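Local coordinates for Alr4995 protein (Nostoc sp., PDB 6LRF) that probably hydrolyses arginine to ornithine and converts ornithine to proline, as a bifunctional arginine dihydrolase and ornithine cyclodeaminase, at residues Y109-D122 / R139-W151. Numbering follows the deposited sequence.
Sequences YELPKDLPFEGAGD and RSELDSHPYLAKW
Asp-122 OD2 is gripped by three donors: the hydroxyl of Ser-140, whose OG lies 2.6 Å from OD2 on its anti lone pair, the Ser-140 backbone N, and a water that also accepts from Arg-139 N. Ser-140 OG in turn accepts from Glu-118 N at 3.0 Å, so this one buried hydroxyl ties two points of the same loop to Ser-140. Beside it, Arg-139 bends at chi2 (-60°), which brings NH1 to Glu-118 OE1 at 2.7 Å, near the guanidinium plane and on the syn lone pair; OE1 is shared with His-168. Glu-141 N bonds to Pro-116 O with an N-H...O angle of 172°, though from above the carbonyl plane. Within this GME-family region, Leu-148 CD2 sits over one face of Phe-117, 3.8 Å from the ring centroid, and Leu-111 CD2 meets Tyr-147 CB at 3.6 Å and Trp-151 CZ3 at 4.0 Å. Tyr-109 stacks face-to-face on the five-membered ring of Trp-151, centroids 4.2 Å apart, planes at 16°. Without the indole, as with an alanine here, Tyr-109 would probably lose its stacking face and a gap would open beside Leu-111. Directional bonds thus satisfy the buried carboxylates at one end, while rings and leucines pack the helix side.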
ATOM      1  N   TYR B 109      22.955  25.143 -50.026  1.00 21.99           N
ATOM      2  CA  TYR B 109      23.864  24.325 -49.239  1.00 22.57           C
ATOM      3  C   TYR B 109      23.173  23.037 -48.845  1.00 24.49           C
ATOM      4  O   TYR B 109      21.973  23.033 -48.556  1.00 23.94           O
ATOM      5  CB  TYR B 109      24.326  25.063 -47.997  1.00 23.03           C
ATOM      6  CG  TYR B 109      25.142  26.277 -48.297  1.00 24.79           C
ATOM      7  CD1 TYR B 109      24.553  27.528 -48.383  1.00 27.28           C
ATOM      8  CD2 TYR B 109      26.497  26.174 -48.510  1.00 29.31           C
ATOM      9  CE1 TYR B 109      25.309  28.655 -48.664  1.00 31.13           C
ATOM     10  CE2 TYR B 109      27.258  27.285 -48.787  1.00 31.76           C
ATOM     11  CZ  TYR B 109      26.666  28.521 -48.855  1.00 32.67           C
ATOM     12  OH  TYR B 109      27.439  29.623 -49.131  1.00 39.82           O
ATOM     13  N   GLU B 110      23.931  21.951 -48.834  1.00 24.88           N
ATOM     14  CA  GLU B 110      23.359  20.653 -48.533  1.00 28.74           C
ATOM     15  C   GLU B 110      24.120  20.015 -47.395  1.00 27.58           C
ATOM     16  O   GLU B 110      25.351  20.059 -47.372  1.00 24.28           O
ATOM     17  CB  GLU B 110      23.397  19.755 -49.758  1.00 30.70           C
ATOM     18  CG  GLU B 110      22.517  20.232 -50.879  1.00 33.85           C
ATOM     19  CD  GLU B 110      22.638  19.334 -52.080  1.00 42.02           C
ATOM     20  OE1 GLU B 110      23.785  19.002 -52.449  1.00 51.65           O
ATOM     21  OE2 GLU B 110      21.597  18.941 -52.636  1.00 44.33           O
ATOM     22  N   LEU B 111      23.379  19.438 -46.451  1.00 25.65           N
ATOM     23  CA  LEU B 111      23.971  18.771 -45.295  1.00 27.06           C
ATOM     24  C   LEU B 111      24.464  17.388 -45.704  1.00 29.16           C
ATOM     25  O   LEU B 111      23.985  16.843 -46.704  1.00 27.50           O
ATOM     26  CB  LEU B 111      22.941  18.672 -44.168  1.00 23.04           C
ATOM     27  CG  LEU B 111      22.683  20.081 -43.640  1.00 25.03           C
ATOM     28  CD1 LEU B 111      21.249  20.280 -43.283  1.00 25.10           C
ATOM     29  CD2 LEU B 111      23.582  20.333 -42.457  1.00 23.27           C
ATOM     30  N   PRO B 112      25.424  16.828 -44.948  1.00 31.40           N
ATOM     31  CA  PRO B 112      25.740  15.387 -45.040  1.00 33.83           C
ATOM     32  C   PRO B 112      24.460  14.546 -45.148  1.00 33.01           C
ATOM     33  O   PRO B 112      23.442  14.925 -44.556  1.00 32.74           O
ATOM     34  CB  PRO B 112      26.468  15.110 -43.728  1.00 31.16           C
ATOM     35  CG  PRO B 112      27.146  16.416 -43.399  1.00 29.45           C
ATOM     36  CD  PRO B 112      26.240  17.518 -43.927  1.00 28.99           C
ATOM     37  N   LYS B 113      24.474  13.448 -45.900  1.00 33.82           N
ATOM     38  CA  LYS B 113      23.214  12.761 -46.180  1.00 39.59           C
ATOM     39  C   LYS B 113      22.644  12.040 -44.949  1.00 41.62           C
ATOM     40  O   LYS B 113      21.446  11.740 -44.901  1.00 44.98           O
ATOM     41  CB  LYS B 113      23.367  11.787 -47.359  1.00 41.76           C
ATOM     42  CG  LYS B 113      23.428  12.513 -48.715  1.00 49.10           C
ATOM     43  CD  LYS B 113      22.938  11.674 -49.896  1.00 49.57           C
ATOM     44  CE  LYS B 113      21.646  12.262 -50.490  1.00 54.57           C
ATOM     45  NZ  LYS B 113      21.845  13.415 -51.414  1.00 53.19           N
ATOM     46  N   ASP B 114      23.477  11.797 -43.943  1.00 37.50           N
ATOM     47  CA  ASP B 114      23.011  11.154 -42.715  1.00 49.01           C
ATOM     48  C   ASP B 114      22.790  12.175 -41.595  1.00 46.92           C
ATOM     49  O   ASP B 114      22.812  11.835 -40.412  1.00 46.47           O
ATOM     50  CB  ASP B 114      24.012  10.096 -42.256  1.00 52.17           C
ATOM     51  CG  ASP B 114      25.302  10.710 -41.758  1.00 54.64           C
ATOM     52  OD1 ASP B 114      25.721  11.742 -42.334  1.00 56.80           O
ATOM     53  OD2 ASP B 114      25.893  10.170 -40.797  1.00 57.87           O
ATOM     54  N   LEU B 115      22.583  13.433 -41.970  1.00 41.28           N
ATOM     55  CA  LEU B 115      22.396  14.492 -40.989  1.00 35.56           C
ATOM     56  C   LEU B 115      21.101  15.236 -41.277  1.00 31.18           C
ATOM     57  O   LEU B 115      21.107  16.269 -41.946  1.00 32.03           O
ATOM     58  CB  LEU B 115      23.582  15.444 -41.010  1.00 30.71           C
ATOM     59  CG  LEU B 115      23.731  16.396 -39.835  1.00 29.44           C
ATOM     60  CD1 LEU B 115      23.700  15.583 -38.559  1.00 32.96           C
ATOM     61  CD2 LEU B 115      25.061  17.138 -39.962  1.00 27.07           C
ATOM     62  N   PRO B 116      19.981  14.702 -40.787  1.00 27.19           N
ATOM     63  CA  PRO B 116      18.674  15.274 -41.125  1.00 25.44           C
ATOM     64  C   PRO B 116      18.442  16.693 -40.597  1.00 27.28           C
ATOM     65  O   PRO B 116      18.917  17.081 -39.526  1.00 25.24           O
ATOM     66  CB  PRO B 116      17.673  14.284 -40.495  1.00 27.85           C
ATOM     67  CG  PRO B 116      18.472  13.402 -39.603  1.00 31.20           C
ATOM     68  CD  PRO B 116      19.865  13.387 -40.132  1.00 33.26           C
ATOM     69  N   PHE B 117      17.710  17.461 -41.393  1.00 23.20           N
ATOM     70  CA  PHE B 117      17.343  18.837 -41.068  1.00 24.50           C
ATOM     71  C   PHE B 117      16.144  19.192 -41.911  1.00 23.91           C
ATOM     72  O   PHE B 117      16.183  19.003 -43.125  1.00 23.39           O
ATOM     73  CB  PHE B 117      18.483  19.798 -41.352  1.00 22.07           C
ATOM     74  CG  PHE B 117      18.065  21.236 -41.368  1.00 22.47           C
ATOM     75  CD1 PHE B 117      17.800  21.903 -40.186  1.00 19.39           C
ATOM     76  CD2 PHE B 117      17.936  21.922 -42.571  1.00 23.67           C
ATOM     77  CE1 PHE B 117      17.416  23.231 -40.193  1.00 21.08           C
ATOM     78  CE2 PHE B 117      17.548  23.253 -42.592  1.00 22.43           C
ATOM     79  CZ  PHE B 117      17.291  23.912 -41.397  1.00 24.51           C
ATOM     80  N   GLU B 118      15.074  19.698 -41.310  1.00 21.83           N
ATOM     81  CA  GLU B 118      13.846  19.818 -42.092  1.00 21.17           C
ATOM     82  C   GLU B 118      13.358  21.250 -42.299  1.00 18.66           C
ATOM     83  O   GLU B 118      12.155  21.528 -42.296  1.00 21.70           O
ATOM     84  CB  GLU B 118      12.766  18.936 -41.464  1.00 21.65           C
ATOM     85  CG  GLU B 118      13.205  17.461 -41.563  1.00 25.26           C
ATOM     86  CD  GLU B 118      12.081  16.450 -41.385  1.00 26.61           C
ATOM     87  OE1 GLU B 118      10.971  16.841 -40.961  1.00 30.02           O
ATOM     88  OE2 GLU B 118      12.322  15.255 -41.670  1.00 29.87           O
ATOM     89  N   GLY B 119      14.311  22.150 -42.528  1.00 22.91           N
ATOM     90  CA  GLY B 119      14.004  23.452 -43.104  1.00 23.16           C
ATOM     91  C   GLY B 119      13.398  24.461 -42.158  1.00 26.43           C
ATOM     92  O   GLY B 119      13.639  24.423 -40.945  1.00 21.82           O
ATOM     93  N   ALA B 120      12.606  25.373 -42.708  1.00 23.24           N
ATOM     94  CA  ALA B 120      12.030  26.425 -41.881  1.00 23.72           C
ATOM     95  C   ALA B 120      10.972  25.837 -40.953  1.00 24.53           C
ATOM     96  O   ALA B 120      10.555  26.477 -39.991  1.00 24.57           O
ATOM     97  CB  ALA B 120      11.440  27.545 -42.752  1.00 22.57           C
ATOM     98  N   GLY B 121      10.537  24.617 -41.247  1.00 23.86           N
ATOM     99  CA  GLY B 121       9.665  23.896 -40.335  1.00 27.80           C
ATOM    100  C   GLY B 121      10.317  23.582 -38.988  1.00 28.06           C
ATOM    101  O   GLY B 121       9.612  23.398 -38.004  1.00 29.99           O
ATOM    102  N   ASP B 122      11.651  23.530 -38.949  1.00 24.75           N
ATOM    103  CA  ASP B 122      12.406  23.255 -37.718  1.00 24.27           C
ATOM    104  C   ASP B 122      13.355  24.384 -37.342  1.00 27.21           C
ATOM    105  O   ASP B 122      14.107  24.265 -36.371  1.00 30.69           O
ATOM    106  CB  ASP B 122      13.223  21.962 -37.832  1.00 27.99           C
ATOM    107  CG  ASP B 122      12.678  20.826 -36.945  1.00 31.55           C
ATOM    108  OD1 ASP B 122      11.753  21.079 -36.140  1.00 32.67           O
ATOM    109  OD2 ASP B 122      13.192  19.686 -37.037  1.00 28.94           O
ATOM    110  N   ARG B 139      13.065  15.466 -35.660  1.00 28.73           N
ATOM    111  CA  ARG B 139      13.348  15.475 -37.088  1.00 29.24           C
ATOM    112  C   ARG B 139      14.764  15.973 -37.365  1.00 30.25           C
ATOM    113  O   ARG B 139      15.617  15.210 -37.823  1.00 33.11           O
ATOM    114  CB  ARG B 139      12.307  16.323 -37.823  1.00 31.35           C
ATOM    115  CG  ARG B 139      10.916  15.664 -37.868  1.00 27.24           C
ATOM    116  CD  ARG B 139      10.943  14.298 -38.582  1.00 30.01           C
ATOM    117  NE  ARG B 139       9.596  13.742 -38.719  1.00 31.89           N
ATOM    118  CZ  ARG B 139       8.722  14.085 -39.667  1.00 35.13           C
ATOM    119  NH1 ARG B 139       9.041  14.988 -40.592  1.00 29.28           N
ATOM    120  NH2 ARG B 139       7.520  13.525 -39.690  1.00 33.52           N
ATOM    121  N   SER B 140      15.026  17.240 -37.067  1.00 24.07           N
ATOM    122  CA  SER B 140      16.362  17.779 -37.258  1.00 23.56           C
ATOM    123  C   SER B 140      17.310  17.388 -36.133  1.00 26.17           C
ATOM    124  O   SER B 140      16.955  17.452 -34.968  1.00 25.09           O
ATOM    125  CB  SER B 140      16.304  19.301 -37.374  1.00 22.01           C
ATOM    126  OG  SER B 140      15.366  19.673 -38.370  1.00 25.51           O
ATOM    127  N   GLU B 141      18.526  17.022 -36.509  1.00 22.92           N
ATOM    128  CA  GLU B 141      19.596  16.683 -35.581  1.00 26.54           C
ATOM    129  C   GLU B 141      20.272  17.908 -35.004  1.00 26.52           C
ATOM    130  O   GLU B 141      20.462  18.924 -35.688  1.00 24.69           O
ATOM    131  CB  GLU B 141      20.649  15.830 -36.284  1.00 26.49           C
ATOM    132  CG  GLU B 141      20.209  14.418 -36.570  1.00 37.66           C
ATOM    133  CD  GLU B 141      20.373  13.489 -35.371  1.00 44.18           C
ATOM    134  OE1 GLU B 141      21.132  13.832 -34.433  1.00 37.28           O
ATOM    135  OE2 GLU B 141      19.743  12.409 -35.381  1.00 53.53           O
ATOM    136  N   LEU B 142      20.653  17.790 -33.744  1.00 21.77           N
ATOM    137  CA  LEU B 142      21.364  18.834 -33.027  1.00 19.59           C
ATOM    138  C   LEU B 142      22.623  19.251 -33.779  1.00 22.10           C
ATOM    139  O   LEU B 142      22.961  20.445 -33.858  1.00 23.01           O
ATOM    140  CB  LEU B 142      21.710  18.340 -31.615  1.00 19.79           C
ATOM    141  CG  LEU B 142      22.528  19.294 -30.749  1.00 24.62           C
ATOM    142  CD1 LEU B 142      21.803  20.631 -30.608  1.00 21.78           C
ATOM    143  CD2 LEU B 142      22.780  18.642 -29.372  1.00 22.63           C
ATOM    144  N   ASP B 143      23.297  18.271 -34.370  1.00 16.78           N
ATOM    145  CA  ASP B 143      24.526  18.540 -35.110  1.00 21.59           C
ATOM    146  C   ASP B 143      24.343  19.347 -36.425  1.00 18.83           C
ATOM    147  O   ASP B 143      25.324  19.791 -37.014  1.00 23.51           O
ATOM    148  CB  ASP B 143      25.223  17.223 -35.418  1.00 22.68           C
ATOM    149  CG  ASP B 143      25.986  16.673 -34.223  1.00 35.02           C
ATOM    150  OD1 ASP B 143      26.141  17.413 -33.223  1.00 28.73           O
ATOM    151  OD2 ASP B 143      26.441  15.506 -34.292  1.00 38.68           O
ATOM    152  N   SER B 144      23.115  19.524 -36.895  1.00 18.03           N
ATOM    153  CA  SER B 144      22.912  20.363 -38.078  1.00 19.26           C
ATOM    154  C   SER B 144      23.034  21.854 -37.746  1.00 22.07           C
ATOM    155  O   SER B 144      23.266  22.681 -38.632  1.00 20.32           O
ATOM    156  CB  SER B 144      21.550  20.084 -38.727  1.00 20.94           C
ATOM    157  OG  SER B 144      20.472  20.527 -37.904  1.00 21.43           O
ATOM    158  N   HIS B 145      22.898  22.204 -36.473  1.00 19.65           N
ATOM    159  CA  HIS B 145      22.781  23.602 -36.111  1.00 19.27           C
ATOM    160  C   HIS B 145      24.058  24.409 -36.389  1.00 20.41           C
ATOM    161  O   HIS B 145      23.956  25.555 -36.847  1.00 20.39           O
ATOM    162  CB  HIS B 145      22.341  23.734 -34.644  1.00 22.19           C
ATOM    163  CG  HIS B 145      20.962  23.201 -34.394  1.00 18.64           C
ATOM    164  ND1 HIS B 145      20.307  23.339 -33.189  1.00 19.75           N
ATOM    165  CD2 HIS B 145      20.104  22.546 -35.212  1.00 18.01           C
ATOM    166  CE1 HIS B 145      19.114  22.775 -33.271  1.00 19.16           C
ATOM    167  NE2 HIS B 145      18.963  22.295 -34.491  1.00 20.73           N
ATOM    168  N   PRO B 146      25.250  23.840 -36.132  1.00 18.34           N
ATOM    169  CA  PRO B 146      26.446  24.616 -36.511  1.00 22.80           C
ATOM    170  C   PRO B 146      26.588  24.883 -38.022  1.00 24.48           C
ATOM    171  O   PRO B 146      27.223  25.862 -38.402  1.00 24.41           O
ATOM    172  CB  PRO B 146      27.607  23.738 -36.032  1.00 20.43           C
ATOM    173  CG  PRO B 146      27.003  22.927 -34.884  1.00 26.77           C
ATOM    174  CD  PRO B 146      25.604  22.633 -35.355  1.00 21.56           C
ATOM    175  N   TYR B 147      26.032  24.013 -38.857  1.00 20.40           N
ATOM    176  CA  TYR B 147      26.056  24.209 -40.299  1.00 22.53           C
ATOM    177  C   TYR B 147      25.185  25.394 -40.664  1.00 25.71           C
ATOM    178  O   TYR B 147      25.550  26.215 -41.515  1.00 24.70           O
ATOM    179  CB  TYR B 147      25.570  22.952 -41.023  1.00 21.87           C
ATOM    180  CG  TYR B 147      26.552  21.800 -41.019  1.00 24.12           C
ATOM    181  CD1 TYR B 147      27.484  21.653 -42.035  1.00 28.61           C
ATOM    182  CD2 TYR B 147      26.529  20.843 -40.007  1.00 26.16           C
ATOM    183  CE1 TYR B 147      28.385  20.584 -42.037  1.00 25.82           C
ATOM    184  CE2 TYR B 147      27.421  19.777 -39.999  1.00 25.64           C
ATOM    185  CZ  TYR B 147      28.342  19.653 -41.019  1.00 28.55           C
ATOM    186  OH  TYR B 147      29.223  18.598 -41.023  1.00 31.12           O
ATOM    187  N   LEU B 148      24.031  25.483 -40.009  1.00 18.21           N
ATOM    188  CA  LEU B 148      23.109  26.567 -40.269  1.00 20.94           C
ATOM    189  C   LEU B 148      23.787  27.892 -39.967  1.00 27.38           C
ATOM    190  O   LEU B 148      23.654  28.874 -40.710  1.00 23.37           O
ATOM    191  CB  LEU B 148      21.852  26.429 -39.422  1.00 18.82           C
ATOM    192  CG  LEU B 148      21.120  25.107 -39.498  1.00 21.72           C
ATOM    193  CD1 LEU B 148      19.868  25.198 -38.643  1.00 20.56           C
ATOM    194  CD2 LEU B 148      20.773  24.803 -40.936  1.00 23.32           C
ATOM    195  N   ALA B 149      24.516  27.907 -38.860  1.00 22.09           N
ATOM    196  CA  ALA B 149      25.123  29.128 -38.373  1.00 27.83           C
ATOM    197  C   ALA B 149      26.228  29.588 -39.327  1.00 30.79           C
ATOM    198  O   ALA B 149      26.317  30.761 -39.668  1.00 27.69           O
ATOM    199  CB  ALA B 149      25.669  28.911 -36.989  1.00 22.44           C
ATOM    200  N   LYS B 150      27.066  28.642 -39.733  1.00 27.29           N
ATOM    201  CA  LYS B 150      28.200  28.884 -40.630  1.00 28.51           C
ATOM    202  C   LYS B 150      27.742  29.318 -42.025  1.00 29.32           C
ATOM    203  O   LYS B 150      28.263  30.270 -42.588  1.00 31.81           O
ATOM    204  CB  LYS B 150      29.051  27.614 -40.724  1.00 34.05           C
ATOM    205  CG  LYS B 150      30.235  27.699 -41.662  1.00 40.72           C
ATOM    206  CD  LYS B 150      31.053  26.405 -41.658  1.00 46.66           C
ATOM    207  CE  LYS B 150      30.235  25.216 -42.155  1.00 41.77           C
ATOM    208  NZ  LYS B 150      31.109  24.034 -42.419  1.00 58.28           N
ATOM    209  N   TRP B 151      26.745  28.626 -42.562  1.00 24.46           N
ATOM    210  CA  TRP B 151      26.279  28.862 -43.924  1.00 29.30           C
ATOM    211  C   TRP B 151      25.331  30.039 -44.065  1.00 33.57           C
ATOM    212  O   TRP B 151      25.242  30.642 -45.142  1.00 33.48           O
ATOM    213  CB  TRP B 151      25.587  27.617 -44.459  1.00 25.43           C
ATOM    214  CG  TRP B 151      26.517  26.512 -44.799  1.00 24.99           C
ATOM    215  CD1 TRP B 151      27.856  26.611 -45.081  1.00 29.30           C
ATOM    216  CD2 TRP B 151      26.184  25.131 -44.921  1.00 25.05           C
ATOM    217  NE1 TRP B 151      28.373  25.367 -45.368  1.00 27.83           N
ATOM    218  CE2 TRP B 151      27.362  24.444 -45.285  1.00 29.22           C
ATOM    219  CE3 TRP B 151      25.001  24.401 -44.753  1.00 25.29           C
ATOM    220  CZ2 TRP B 151      27.389  23.070 -45.483  1.00 27.33           C
ATOM    221  CZ3 TRP B 151      25.030  23.037 -44.964  1.00 23.74           C
ATOM    222  CH2 TRP B 151      26.216  22.386 -45.321  1.00 24.96           C
TER
HETATM  223  O   HOH W   1      12.447  18.137 -34.765  1.00 27.57           O